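Local structure of PAAR motif family protein (Pseudomonas aeruginosa, 6XRF) at residues L9-E12 / I13-F17. The protein is of uncertain function but probably acts as a secreted PAAR/Rhs-type effector, of which this chain is the short N-terminal helical piece. Numbering follows the deposited sequence.
Sequences LGDE and IAHGF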
# COMPACT_ATOMS: atom_id res chain seq x y z
N LEU C 9 -0.73 0.35 -11.53
CA LEU C 9 -0.81 -0.45 -10.31
C LEU C 9 -2.06 -1.32 -10.32
O LEU C 9 -1.98 -2.54 -10.13
CB LEU C 9 -0.79 0.46 -9.08
CG LEU C 9 -0.55 -0.20 -7.73
CD1 LEU C 9 0.65 -1.13 -7.75
CD2 LEU C 9 -0.37 0.87 -6.66
N GLY C 10 -3.22 -0.71 -10.54
CA GLY C 10 -4.46 -1.48 -10.56
C GLY C 10 -4.43 -2.59 -11.59
O GLY C 10 -4.96 -3.68 -11.36
N ASP C 11 -3.82 -2.32 -12.75
CA ASP C 11 -3.68 -3.36 -13.76
C ASP C 11 -2.75 -4.47 -13.29
O ASP C 11 -3.08 -5.66 -13.38
CB ASP C 11 -3.15 -2.75 -15.06
CG ASP C 11 -3.04 -3.76 -16.18
OD1 ASP C 11 -4.10 -4.15 -16.73
OD2 ASP C 11 -1.91 -4.17 -16.51
N GLU C 12 -1.57 -4.10 -12.77
CA GLU C 12 -0.59 -5.10 -12.38
C GLU C 12 -1.15 -6.03 -11.30
O GLU C 12 -0.99 -7.25 -11.38
CB GLU C 12 0.69 -4.42 -11.89
CG GLU C 12 1.79 -4.37 -12.95
CD GLU C 12 2.92 -3.42 -12.60
OE1 GLU C 12 3.04 -3.06 -11.41
OE2 GLU C 12 3.68 -3.03 -13.51
N ILE C 13 -1.81 -5.47 -10.29
CA ILE C 13 -2.30 -6.30 -9.19
C ILE C 13 -3.43 -7.21 -9.64
O ILE C 13 -3.59 -8.32 -9.13
CB ILE C 13 -2.73 -5.40 -8.01
CG1 ILE C 13 -1.48 -4.87 -7.31
CG2 ILE C 13 -3.61 -6.17 -7.04
CD1 ILE C 13 -1.64 -3.48 -6.74
N ALA C 14 -4.24 -6.76 -10.61
CA ALA C 14 -5.31 -7.61 -11.11
C ALA C 14 -4.75 -8.88 -11.73
O ALA C 14 -5.36 -9.96 -11.62
CB ALA C 14 -6.16 -6.84 -12.12
N HIS C 15 -3.60 -8.79 -12.40
CA HIS C 15 -3.01 -9.91 -13.11
C HIS C 15 -2.01 -10.69 -12.27
O HIS C 15 -1.22 -11.46 -12.82
CB HIS C 15 -2.36 -9.42 -14.40
CG HIS C 15 -3.32 -8.76 -15.35
ND1 HIS C 15 -3.55 -7.40 -15.36
CD2 HIS C 15 -4.13 -9.29 -16.30
CE1 HIS C 15 -4.46 -7.12 -16.28
NE2 HIS C 15 -4.83 -8.24 -16.86
N GLY C 16 -2.03 -10.51 -10.95
CA GLY C 16 -1.18 -11.29 -10.07
C GLY C 16 0.26 -10.84 -9.98
O GLY C 16 1.09 -11.59 -9.44
N PHE C 17 0.58 -9.65 -10.47
CA PHE C 17 1.95 -9.15 -10.49
C PHE C 17 2.21 -8.11 -9.41
O PHE C 17 3.17 -7.34 -9.52
CB PHE C 17 2.28 -8.57 -11.87
CG PHE C 17 2.16 -9.56 -12.99
CD1 PHE C 17 2.91 -10.72 -12.98
CD2 PHE C 17 1.30 -9.32 -14.05
CE1 PHE C 17 2.80 -11.64 -14.01
CE2 PHE C 17 1.20 -10.24 -15.08
CZ PHE C 17 1.95 -11.40 -15.06
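From Leu9 to Phe17 the chain runs out the last turns of helix 3-14 and closes them with a Schellman motif, in which Phe17 N reaches back to Glu12 O at 3.0 Å and Gly16 N to Ile13 O at 3.2 Å. It is a worked example of how a glycine at C-prime ends a helix: Gly16 takes the positive phi (79°) that turns the chain out of it. One turn earlier the regular pattern is intact: Ile13 N donates to Leu9 O over 2.9 Å, nearly straight, and Ala14 N to Gly10 O. At His15 the pattern frays, since its backbone N has just weak bonds to the carbonyls of Asp11 and Glu12. Asp11 O takes its main donor from the imidazole instead. With CG anti to the carbonyl carbon (chi1 -61°), the ring folds back along the helix, and ND1 donates to Asp11 O at 2.7 Å, from above the carbonyl plane. The Asp11 carboxylate lies near CE1, its plane turned 54° from the ring; its OD2 forms a salt bridge with a basic side chain of another protein's chain. On another side of the helix, Leu9 CD1 meets Ile13 CD1 at 3.4 Å, methyl against methyl. Glu12 extends beyond CG to pair OE2 with Arg8 NE, a salt bridge within the helix. Leu9 packs on Leu46, Val49 and Ile50 of helix 45-57, while Gly10, Asp11, Ile13, Ala14 and His15 meet another protein's chain, and Ile13 also touches a second.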